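PDB 2OZ8: Mll7089 protein from Mesorhizobium loti, which probably acts as a magnesium-dependent hydro-lyase of the mandelate racemase/muconate lactonizing enzyme family, although its substrate is not known. Local coordinates for residues A[9-14]-A[357-362]; A[15-20]-A[321-326]; A[134-139]-A[313-318]; A[227-232]-A[251-256]. All blocks are in the same frame, centred on the assembly; numbering follows the deposited sequence.

Interaction 1: A[9-14]-A[357-362]; sequences RITRFQ and EWSRPR
With CG anti to the backbone N (chi1 -168°) and its chain extended from CG to NE, Arg12 carries its guanidinium from strand 5-17 over to the loop that follows helix 352-357. There NH1 donates to Arg360 O at 2.8 Å; the donor lies in the plane of that carbonyl, although the oxygen is tilted from the guanidinium plane. Arg360 N returns a nearly straight bond to Arg12 O (2.7 Å, 177°), so the two residues are tied by main chain and side chain together. Gln14, likewise anti and extended, brings OE1 into the guanidinium plane, where Arg12 NH1 and NH2 grip it end-on at 3.2 and 2.9 Å. Phe13, its CG beside the backbone N, sets CD1 3.4 Å from Trp358 O and 3.9 Å from Trp358 CB, and a water spans Gln14 N and Trp358 O. Arg360 bends at chi2 (-75°), which turns its NH1 back to Ser359 O in the loop and to Glu357 O at the end of the preceding helix. Arg12 NE and NH2 also bind Pro58 O and Leu57 O, while Gln14 NE2 reaches Leu364 O. The contact thus fastens the returning C-terminal chain to the N-terminal sheet of this enolase-type fold. These partners of the Arg12 guanidinium are neutral oxygens, so its charge is probably spread over carbonyl dipoles, which hold the group at a fixed rotation.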
# COMPACT_ATOMS: atom_id res chain seq x y z
N ARG A 9 33.57 36.81 13.56
CA ARG A 9 34.91 36.94 12.96
C ARG A 9 35.11 35.79 11.96
O ARG A 9 34.83 34.64 12.29
CB ARG A 9 35.93 36.87 14.09
CG ARG A 9 37.33 37.50 13.87
CD ARG A 9 38.25 37.22 15.14
NE ARG A 9 37.80 37.93 16.37
CZ ARG A 9 37.56 37.40 17.58
NH1 ARG A 9 37.72 36.10 17.83
NH2 ARG A 9 37.17 38.21 18.57
N ILE A 10 35.57 36.09 10.75
CA ILE A 10 35.85 35.05 9.76
C ILE A 10 37.33 34.96 9.40
O ILE A 10 37.94 35.93 8.91
CB ILE A 10 35.03 35.22 8.47
CG1 ILE A 10 33.52 35.41 8.76
CG2 ILE A 10 35.30 34.02 7.48
CD1 ILE A 10 32.74 34.16 9.07
N THR A 11 37.93 33.80 9.60
CA THR A 11 39.31 33.63 9.18
C THR A 11 39.41 32.59 8.09
O THR A 11 39.11 31.41 8.33
CB THR A 11 40.23 33.26 10.34
OG1 THR A 11 39.98 34.14 11.44
CG2 THR A 11 41.65 33.42 9.94
N ARG A 12 39.85 33.02 6.91
CA ARG A 12 39.93 32.15 5.75
C ARG A 12 41.25 31.38 5.65
O ARG A 12 42.31 31.97 5.81
CB ARG A 12 39.69 32.99 4.51
CG ARG A 12 39.45 32.22 3.27
CD ARG A 12 39.62 33.11 2.07
NE ARG A 12 39.44 32.37 0.82
CZ ARG A 12 40.38 31.64 0.23
NH1 ARG A 12 41.59 31.52 0.78
NH2 ARG A 12 40.12 31.04 -0.92
N PHE A 13 41.17 30.08 5.39
CA PHE A 13 42.32 29.20 5.11
C PHE A 13 42.19 28.51 3.72
O PHE A 13 41.08 28.20 3.21
CB PHE A 13 42.45 28.14 6.21
CG PHE A 13 42.59 28.72 7.62
CD1 PHE A 13 43.82 29.14 8.11
CD2 PHE A 13 41.48 28.88 8.44
CE1 PHE A 13 43.95 29.70 9.38
CE2 PHE A 13 41.59 29.43 9.70
CZ PHE A 13 42.83 29.84 10.17
N GLN A 14 43.31 28.28 3.07
CA GLN A 14 43.31 27.59 1.78
C GLN A 14 44.71 26.99 1.68
O GLN A 14 45.68 27.72 1.48
CB GLN A 14 43.02 28.54 0.62
CG GLN A 14 43.02 27.85 -0.78
CD GLN A 14 42.88 28.83 -1.98
OE1 GLN A 14 42.66 30.03 -1.83
NE2 GLN A 14 43.03 28.30 -3.16
N GLU A 357 50.26 32.48 10.73
CA GLU A 357 51.01 31.82 9.66
C GLU A 357 50.12 31.42 8.51
O GLU A 357 50.50 31.60 7.35
CB GLU A 357 51.80 30.60 10.20
CG GLU A 357 52.93 31.00 11.20
CD GLU A 357 53.59 29.82 11.94
OE1 GLU A 357 53.12 28.65 11.80
OE2 GLU A 357 54.60 30.09 12.67
N TRP A 358 48.92 30.93 8.82
CA TRP A 358 48.12 30.23 7.80
C TRP A 358 46.92 30.97 7.21
O TRP A 358 46.28 30.49 6.25
CB TRP A 358 47.74 28.82 8.27
CG TRP A 358 48.94 27.89 8.39
CD1 TRP A 358 49.56 27.48 9.55
CD2 TRP A 358 49.65 27.27 7.31
NE1 TRP A 358 50.61 26.64 9.25
CE2 TRP A 358 50.69 26.49 7.89
CE3 TRP A 358 49.50 27.26 5.90
CZ2 TRP A 358 51.56 25.73 7.12
CZ3 TRP A 358 50.36 26.52 5.14
CH2 TRP A 358 51.39 25.77 5.74
N SER A 359 46.60 32.15 7.74
CA SER A 359 45.45 32.91 7.22
C SER A 359 45.66 33.20 5.74
O SER A 359 46.78 33.55 5.34
CB SER A 359 45.26 34.20 8.01
OG SER A 359 44.22 35.02 7.49
N ARG A 360 44.64 33.02 4.91
CA ARG A 360 44.73 33.41 3.45
C ARG A 360 43.47 34.12 3.00
O ARG A 360 42.57 33.49 2.46
CB ARG A 360 44.94 32.23 2.47
CG ARG A 360 46.04 31.23 2.72
CD ARG A 360 47.39 31.78 2.39
NE ARG A 360 48.45 30.87 2.82
CZ ARG A 360 49.32 31.11 3.81
NH1 ARG A 360 49.26 32.24 4.51
NH2 ARG A 360 50.24 30.20 4.10
N PRO A 361 43.42 35.44 3.18
CA PRO A 361 42.20 36.24 2.94
C PRO A 361 41.78 36.24 1.47
O PRO A 361 40.61 36.49 1.15
CB PRO A 361 42.65 37.67 3.33
CG PRO A 361 43.88 37.48 4.17
CD PRO A 361 44.56 36.29 3.62
N ARG A 362 42.75 35.99 0.60
CA ARG A 362 42.57 36.21 -0.82
C ARG A 362 42.66 34.86 -1.51
O ARG A 362 43.59 34.06 -1.20
CB ARG A 362 43.61 37.21 -1.33
CG ARG A 362 43.81 37.28 -2.87
CD ARG A 362 43.02 38.41 -3.51
NE ARG A 362 42.88 38.19 -4.95
CZ ARG A 362 42.14 37.24 -5.51
NH1 ARG A 362 41.42 36.41 -4.75
NH2 ARG A 362 42.08 37.11 -6.83
O HOH W 1 45.85 28.24 4.71

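Interaction 2: A[15-20]-A[321-326]; sequences FARDRV and QNFDHL
Two aromatic side chains meet tip to tip: His325 turns its edge to the face of Phe15 in a T-shaped pair, centroids 5.3 Å apart and planes at 84°. Both have CG in the crowded position between the backbone N and the carbonyl carbon, and His325 CE1 comes 3.9 Å from Phe15 CE1. At the edge of the Phe15 ring, CZ meets Phe323 CD1 at 4.1 Å. Arg17 and Gln321, by contrast, lie side by side and point the same way, their guanidinium and amide planes only 19° apart. Arg17 NH1 donates to an in-plane lone pair of Gln321 OE1 (3.1 Å), and a water joins the same oxygen to Arg17 NH2. Asn322, at the centre of an inverse gamma turn, crosses Arg17 at about a right angle; its ND2 donates to a lone pair of Ala16 O (3.3 Å, 162°) and also binds Pro373 O. Arg17 NE goes to Asp30 O. The contact joins the end of strand 5-17 to the loop after the last barrel strand, at the seam between the N-terminal domain and the barrel. The Arg17 guanidinium and Asn322 ND2 are met here by amide and carbonyl oxygens and by water rather than by a carboxylate, next to an aromatic cluster.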
# COMPACT_ATOMS: atom_id res chain seq x y z
N PHE A 15 44.82 25.67 1.86
CA PHE A 15 46.12 25.00 1.91
C PHE A 15 46.14 23.63 1.25
O PHE A 15 45.11 22.99 1.12
CB PHE A 15 46.61 24.91 3.34
CG PHE A 15 45.65 24.23 4.31
CD1 PHE A 15 45.82 22.87 4.67
CD2 PHE A 15 44.61 24.95 4.94
CE1 PHE A 15 45.01 22.24 5.66
CE2 PHE A 15 43.76 24.34 5.90
CZ PHE A 15 43.97 22.97 6.26
N ALA A 16 47.34 23.19 0.86
CA ALA A 16 47.58 21.86 0.28
C ALA A 16 47.43 20.78 1.34
O ALA A 16 47.74 21.01 2.53
CB ALA A 16 48.98 21.76 -0.36
N ARG A 17 46.93 19.63 0.89
CA ARG A 17 46.85 18.43 1.73
C ARG A 17 48.17 17.67 1.67
O ARG A 17 48.96 17.87 0.76
CB ARG A 17 45.72 17.51 1.25
CG ARG A 17 44.34 18.04 1.62
CD ARG A 17 43.24 17.15 1.03
NE ARG A 17 41.92 17.73 1.23
CZ ARG A 17 41.14 17.47 2.28
NH1 ARG A 17 41.54 16.64 3.24
NH2 ARG A 17 39.95 18.04 2.36
N ASP A 18 48.38 16.79 2.64
CA ASP A 18 49.52 15.88 2.65
C ASP A 18 49.40 14.65 1.73
O ASP A 18 50.40 14.00 1.44
CB ASP A 18 49.89 15.48 4.08
CG ASP A 18 48.81 14.64 4.77
OD1 ASP A 18 47.56 14.82 4.53
OD2 ASP A 18 49.24 13.78 5.59
N ARG A 19 48.20 14.34 1.26
CA ARG A 19 47.94 13.23 0.34
C ARG A 19 46.71 13.60 -0.46
O ARG A 19 45.93 14.47 -0.04
CB ARG A 19 47.65 11.95 1.13
CG ARG A 19 46.27 11.90 1.78
CD ARG A 19 46.03 10.68 2.67
NE ARG A 19 45.60 11.14 4.00
CZ ARG A 19 44.46 10.89 4.62
NH1 ARG A 19 43.51 10.11 4.16
NH2 ARG A 19 44.32 11.41 5.80
N VAL A 20 46.49 12.94 -1.59
CA VAL A 20 45.21 13.06 -2.29
C VAL A 20 44.13 12.30 -1.53
O VAL A 20 44.37 11.15 -1.09
CB VAL A 20 45.27 12.56 -3.79
CG1 VAL A 20 43.91 12.76 -4.49
CG2 VAL A 20 46.31 13.35 -4.57
N GLN A 321 43.20 13.64 8.42
CA GLN A 321 43.45 14.88 7.65
C GLN A 321 44.49 15.84 8.35
O GLN A 321 44.67 15.79 9.58
CB GLN A 321 42.13 15.57 7.32
CG GLN A 321 41.30 14.78 6.29
CD GLN A 321 39.87 15.23 6.23
OE1 GLN A 321 39.39 15.64 5.16
NE2 GLN A 321 39.15 15.14 7.37
N ASN A 322 45.23 16.63 7.57
CA ASN A 322 46.25 17.52 8.17
C ASN A 322 45.58 18.82 8.61
O ASN A 322 45.71 19.83 7.93
CB ASN A 322 47.41 17.81 7.22
CG ASN A 322 46.97 18.56 5.95
OD1 ASN A 322 45.84 18.36 5.48
ND2 ASN A 322 47.85 19.42 5.40
N PHE A 323 44.89 18.78 9.75
CA PHE A 323 44.04 19.88 10.24
C PHE A 323 44.46 20.37 11.63
O PHE A 323 44.07 21.41 12.05
CB PHE A 323 42.54 19.43 10.35
CG PHE A 323 41.84 19.20 9.03
CD1 PHE A 323 42.42 19.56 7.82
CD2 PHE A 323 40.57 18.63 9.00
CE1 PHE A 323 41.74 19.35 6.57
CE2 PHE A 323 39.89 18.42 7.79
CZ PHE A 323 40.47 18.79 6.58
N ASP A 324 45.25 19.60 12.35
CA ASP A 324 45.42 19.83 13.78
C ASP A 324 46.12 21.16 14.09
O ASP A 324 45.90 21.76 15.15
CB ASP A 324 46.18 18.66 14.42
CG ASP A 324 45.36 17.36 14.48
OD1 ASP A 324 44.26 17.24 13.86
OD2 ASP A 324 45.82 16.44 15.17
N HIS A 325 46.96 21.62 13.17
CA HIS A 325 47.72 22.83 13.37
C HIS A 325 46.81 24.07 13.57
O HIS A 325 47.25 25.13 14.10
CB HIS A 325 48.68 23.04 12.20
CG HIS A 325 47.99 23.29 10.91
ND1 HIS A 325 47.31 22.30 10.22
CD2 HIS A 325 47.85 24.42 10.18
CE1 HIS A 325 46.80 22.82 9.12
NE2 HIS A 325 47.11 24.10 9.07
N LEU A 326 45.55 23.94 13.17
CA LEU A 326 44.66 25.05 13.25
C LEU A 326 44.14 25.31 14.66
O LEU A 326 43.63 26.40 14.93
CB LEU A 326 43.51 24.90 12.27
CG LEU A 326 43.70 24.87 10.75
CD1 LEU A 326 42.41 24.38 10.09
CD2 LEU A 326 44.14 26.18 10.13
O HOH W 2 44.54 15.96 4.45
O HOH W 3 37.56 17.21 4.20

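Interaction 3: A[134-139]-A[313-318]; sequences KAYASG and VEWLEY
One face of the Tyr136 ring rests on Glu317 CA, a CH-pi contact 3.9 Å from the ring centroid, and Trp315 CB sits at the ring's edge. The Trp315 indole carries Lys134 CB over a face of its six-membered ring, with Ala135 O in plane at the edge. The two segments are the first and last strands of the family's TIM-type barrel, and their parallel pairing closes it. Leu316 N to Lys134 O, Tyr136 N to Leu316 O, Tyr318 N to Tyr136 O and Ser138 N to Tyr318 O weave them together. Lys134, Tyr136, Trp315 and Glu317 share one face of the sheet, where Trp222 meets Trp315 edge-to-face and Lys165 forms a salt bridge with Glu317. An alanine in place of Tyr136 would remove the ring covering Glu317 and the hydroxyl weakly bonded to Lys165, and would probably leave the Glu317 carboxylate less firmly placed. On the edge toward solvent, Lys134 and Glu314 run side by side to a salt bridge, NZ to OE1 2.6 Å. Deeper in, the extended Glu317 chain, with CG anti to the backbone N, reaches Ser138, whose OG donates to the anti lone pair of Glu317 OE2 at 2.7 Å.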
# COMPACT_ATOMS: atom_id res chain seq x y z
N LYS A 134 34.04 4.63 20.04
CA LYS A 134 34.95 3.99 19.07
C LYS A 134 35.15 4.80 17.82
O LYS A 134 34.19 5.37 17.23
CB LYS A 134 34.38 2.65 18.65
CG LYS A 134 34.20 1.71 19.83
CD LYS A 134 33.85 0.31 19.35
CE LYS A 134 32.46 -0.01 19.74
NZ LYS A 134 32.25 -1.46 19.51
N ALA A 135 36.38 4.81 17.35
CA ALA A 135 36.71 5.55 16.16
C ALA A 135 37.20 4.53 15.12
O ALA A 135 37.85 3.58 15.47
CB ALA A 135 37.80 6.61 16.48
N TYR A 136 36.85 4.72 13.86
CA TYR A 136 37.36 3.82 12.84
C TYR A 136 38.23 4.62 11.91
O TYR A 136 38.08 5.83 11.81
CB TYR A 136 36.25 3.09 12.09
CG TYR A 136 35.29 3.94 11.30
CD1 TYR A 136 35.54 4.22 9.99
CD2 TYR A 136 34.11 4.39 11.85
CE1 TYR A 136 34.65 4.95 9.23
CE2 TYR A 136 33.18 5.14 11.10
CZ TYR A 136 33.47 5.40 9.79
OH TYR A 136 32.66 6.14 8.97
N ALA A 137 39.17 3.94 11.28
CA ALA A 137 40.15 4.62 10.47
C ALA A 137 39.63 4.62 9.04
O ALA A 137 39.29 3.58 8.54
CB ALA A 137 41.49 3.88 10.55
N SER A 138 39.59 5.78 8.42
CA SER A 138 38.99 5.97 7.13
C SER A 138 39.98 6.65 6.19
O SER A 138 40.43 7.75 6.43
CB SER A 138 37.73 6.79 7.31
OG SER A 138 37.15 7.12 6.09
N GLY A 139 40.30 5.99 5.11
CA GLY A 139 41.42 6.36 4.28
C GLY A 139 41.12 7.41 3.25
O GLY A 139 42.02 8.15 2.89
N VAL A 313 24.56 5.58 18.85
CA VAL A 313 25.80 5.78 18.09
C VAL A 313 26.90 4.97 18.73
O VAL A 313 27.15 5.11 19.94
CB VAL A 313 26.27 7.27 18.03
CG1 VAL A 313 27.57 7.36 17.30
CG2 VAL A 313 25.21 8.17 17.42
N GLU A 314 27.55 4.12 17.93
CA GLU A 314 28.73 3.40 18.41
C GLU A 314 30.04 3.76 17.68
O GLU A 314 31.12 3.47 18.19
CB GLU A 314 28.42 1.87 18.52
CG GLU A 314 28.99 0.93 17.48
CD GLU A 314 28.88 -0.58 17.85
OE1 GLU A 314 29.83 -1.14 18.49
OE2 GLU A 314 27.88 -1.23 17.47
N TRP A 315 29.94 4.42 16.52
CA TRP A 315 31.11 4.71 15.66
C TRP A 315 31.25 6.15 15.17
O TRP A 315 30.28 6.79 14.78
CB TRP A 315 31.19 3.79 14.45
CG TRP A 315 31.37 2.35 14.75
CD1 TRP A 315 30.40 1.38 14.75
CD2 TRP A 315 32.63 1.67 15.05
NE1 TRP A 315 30.98 0.14 15.07
CE2 TRP A 315 32.34 0.30 15.25
CE3 TRP A 315 33.97 2.11 15.16
CZ2 TRP A 315 33.35 -0.67 15.55
CZ3 TRP A 315 34.97 1.17 15.51
CH2 TRP A 315 34.65 -0.21 15.68
N LEU A 316 32.47 6.63 15.18
CA LEU A 316 32.80 7.95 14.67
C LEU A 316 33.95 7.83 13.63
O LEU A 316 34.92 7.13 13.87
CB LEU A 316 33.22 8.90 15.83
CG LEU A 316 33.85 10.22 15.39
CD1 LEU A 316 33.63 11.28 16.38
CD2 LEU A 316 35.40 9.98 15.15
N GLU A 317 33.80 8.50 12.50
CA GLU A 317 34.79 8.44 11.44
C GLU A 317 36.00 9.34 11.71
O GLU A 317 35.85 10.54 12.03
CB GLU A 317 34.14 8.84 10.11
CG GLU A 317 35.06 8.63 8.90
CD GLU A 317 34.41 8.92 7.61
OE1 GLU A 317 33.33 9.53 7.64
OE2 GLU A 317 34.96 8.56 6.55
N TYR A 318 37.21 8.79 11.53
CA TYR A 318 38.44 9.62 11.56
C TYR A 318 39.32 9.36 10.32
O TYR A 318 39.60 8.21 10.00
CB TYR A 318 39.24 9.45 12.86
CG TYR A 318 40.45 10.35 12.88
CD1 TYR A 318 40.32 11.73 13.07
CD2 TYR A 318 41.72 9.83 12.60
CE1 TYR A 318 41.43 12.57 12.99
CE2 TYR A 318 42.85 10.66 12.52
CZ TYR A 318 42.69 12.01 12.73
OH TYR A 318 43.79 12.78 12.65
O HOH W 4 31.11 3.51 21.09

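Interaction 4: A[227-232]-A[251-256]; sequences ILRHDH and EYLDLQ. With SO4 (sulfate ion), chain C.
Arg229 leaves the backbone with CG in the crowded position between N and the carbonyl carbon (chi1 77°), then runs extended to NE toward the loop at 251-253. Its CB lies 4.1 Å from Glu251 O. CG touches Leu253 CD2 at 3.9 Å and sits 3.7 Å above the centre of the neighbouring His230 ring. CD is the most crowded atom, 3.4 Å from Glu251 O, 3.6 Å from Tyr252 CB and 3.8 Å from Leu253 CD2. Arg229 NE donates to a water oxygen 2.8 Å away in the guanidinium plane, and that water gives a weak bond to Tyr252 O. At the tip, Tyr252 CB lies over one face of the guanidinium, NH1 makes a salt bridge with Glu199, and Arg91 of a neighbouring subunit packs on the residue. An alanine here would lose CG and CD, which pack on Leu253 and Tyr252, and the charge that meets Glu199, and would probably let the two loops part more easily. These are loops following barrel strands 222-224 and 246-249, on the rim where enzymes of this superfamily keep their active site. The type I turn from Leu228 to Asp231 leads into helix 232-241, N-capped by Asp231, and His232 ND1 donates to O1 of a sulfate ion (2.9 Å), which probably came from the crystallisation liquor. Across the loops the chemistry is therefore largely that of an arginine's greasy stem, bridged by one water, while its charge is met by Glu199 beyond them.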
# COMPACT_ATOMS: atom_id res chain seq x y z
N ILE A 227 24.67 3.09 -3.52
CA ILE A 227 23.89 3.42 -4.70
C ILE A 227 23.29 4.82 -4.53
O ILE A 227 23.29 5.39 -3.42
CB ILE A 227 22.72 2.36 -4.98
CG1 ILE A 227 21.65 2.38 -3.86
CG2 ILE A 227 23.25 0.92 -5.16
CD1 ILE A 227 20.32 1.69 -4.13
N LEU A 228 22.82 5.39 -5.65
CA LEU A 228 22.01 6.60 -5.70
C LEU A 228 21.16 6.74 -4.48
O LEU A 228 20.32 5.90 -4.22
CB LEU A 228 21.11 6.56 -6.94
CG LEU A 228 20.75 7.93 -7.49
CD1 LEU A 228 22.03 8.76 -7.71
CD2 LEU A 228 19.92 7.85 -8.78
N ARG A 229 21.37 7.79 -3.71
CA ARG A 229 20.69 7.96 -2.44
C ARG A 229 19.16 8.11 -2.55
O ARG A 229 18.45 7.94 -1.58
CB ARG A 229 21.22 9.19 -1.76
CG ARG A 229 20.69 10.48 -2.33
CD ARG A 229 21.64 11.58 -2.00
NE ARG A 229 21.43 12.68 -2.91
CZ ARG A 229 22.03 12.78 -4.09
NH1 ARG A 229 22.88 11.82 -4.47
NH2 ARG A 229 21.77 13.81 -4.90
N HIS A 230 18.66 8.44 -3.73
CA HIS A 230 17.26 8.59 -3.92
C HIS A 230 16.62 7.25 -4.31
O HIS A 230 15.39 7.16 -4.42
CB HIS A 230 17.02 9.70 -4.97
CG HIS A 230 17.53 11.05 -4.53
ND1 HIS A 230 17.20 11.61 -3.30
CD2 HIS A 230 18.36 11.93 -5.15
CE1 HIS A 230 17.80 12.79 -3.19
NE2 HIS A 230 18.51 13.01 -4.29
N ASP A 231 17.45 6.21 -4.49
CA ASP A 231 16.92 4.92 -4.90
C ASP A 231 16.45 4.11 -3.68
O ASP A 231 17.12 3.15 -3.23
CB ASP A 231 17.89 4.13 -5.75
CG ASP A 231 17.25 2.90 -6.33
OD1 ASP A 231 16.01 2.77 -6.24
OD2 ASP A 231 17.95 2.05 -6.89
N HIS A 232 15.28 4.49 -3.17
CA HIS A 232 14.74 3.90 -1.96
C HIS A 232 14.34 2.45 -2.24
O HIS A 232 14.63 1.56 -1.45
CB HIS A 232 13.55 4.70 -1.43
CG HIS A 232 13.89 6.07 -0.96
ND1 HIS A 232 12.93 7.04 -0.76
CD2 HIS A 232 15.08 6.65 -0.67
CE1 HIS A 232 13.51 8.15 -0.32
NE2 HIS A 232 14.81 7.94 -0.28
N GLU A 251 24.21 9.88 3.03
CA GLU A 251 25.15 10.91 2.52
C GLU A 251 24.42 11.80 1.53
O GLU A 251 23.57 11.32 0.76
CB GLU A 251 26.41 10.28 1.85
CG GLU A 251 27.60 11.24 1.55
CD GLU A 251 28.56 11.49 2.75
OE1 GLU A 251 28.02 11.71 3.85
OE2 GLU A 251 29.83 11.46 2.61
N TYR A 252 24.74 13.09 1.57
CA TYR A 252 24.26 14.06 0.59
C TYR A 252 22.82 14.47 0.86
O TYR A 252 22.20 15.18 0.06
CB TYR A 252 24.46 13.57 -0.87
CG TYR A 252 25.88 13.11 -1.14
CD1 TYR A 252 26.16 11.79 -1.51
CD2 TYR A 252 26.96 14.01 -1.00
CE1 TYR A 252 27.48 11.37 -1.74
CE2 TYR A 252 28.27 13.61 -1.23
CZ TYR A 252 28.53 12.29 -1.59
OH TYR A 252 29.84 11.93 -1.79
N LEU A 253 22.28 14.02 1.99
CA LEU A 253 20.91 14.33 2.35
C LEU A 253 20.92 15.37 3.45
O LEU A 253 21.76 15.32 4.36
CB LEU A 253 20.17 13.09 2.85
CG LEU A 253 19.84 11.84 2.02
CD1 LEU A 253 19.03 10.84 2.88
CD2 LEU A 253 19.09 12.19 0.76
N ASP A 254 19.96 16.30 3.40
CA ASP A 254 19.74 17.18 4.53
C ASP A 254 18.80 16.53 5.59
O ASP A 254 18.43 15.36 5.48
CB ASP A 254 19.24 18.56 4.05
CG ASP A 254 17.93 18.50 3.28
OD1 ASP A 254 17.24 17.46 3.26
OD2 ASP A 254 17.56 19.53 2.68
N LEU A 255 18.45 17.30 6.62
CA LEU A 255 17.59 16.86 7.72
C LEU A 255 16.28 16.31 7.20
O LEU A 255 15.83 15.24 7.64
CB LEU A 255 17.26 18.02 8.65
CG LEU A 255 17.32 17.74 10.15
CD1 LEU A 255 16.22 18.52 10.88
CD2 LEU A 255 17.27 16.28 10.52
N GLN A 256 15.68 17.06 6.28
CA GLN A 256 14.42 16.68 5.70
C GLN A 256 14.61 15.36 4.96
O GLN A 256 13.77 14.46 5.06
CB GLN A 256 13.94 17.79 4.76
CG GLN A 256 13.56 19.13 5.49
CD GLN A 256 14.74 19.83 6.26
OE1 GLN A 256 15.90 19.80 5.81
NE2 GLN A 256 14.41 20.44 7.42
S SO4 C . 9.50 5.43 -1.79
O1 SO4 C . 10.33 6.60 -2.00
O2 SO4 C . 8.12 5.78 -2.17
O3 SO4 C . 10.01 4.32 -2.61
O4 SO4 C . 9.53 5.13 -0.35
O HOH W 5 20.12 15.16 -2.55

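From the N terminus, strand 5-17 is used twice: its residues 9-14 meet the C-terminal loop at 357-362 in interaction 1, and residues 15-20 meet 321-326 in interaction 2. The two contacts touch, through Trp358 against His325 and Phe13 against Leu326. Interaction 3 then joins 134-139 to 313-318, the first and last barrel strands, and interaction 4 links 227-232 to 251-256 on neighbouring barrel loops. Each loop lies wholly within the one before, in the order 1, 2, 3, 4, and none cross. Interactions 1 and 2 tie the N-terminal sheet to the C-terminal chain and the barrel, interaction 3 shuts the barrel, and interaction 4 joins loops at its rim.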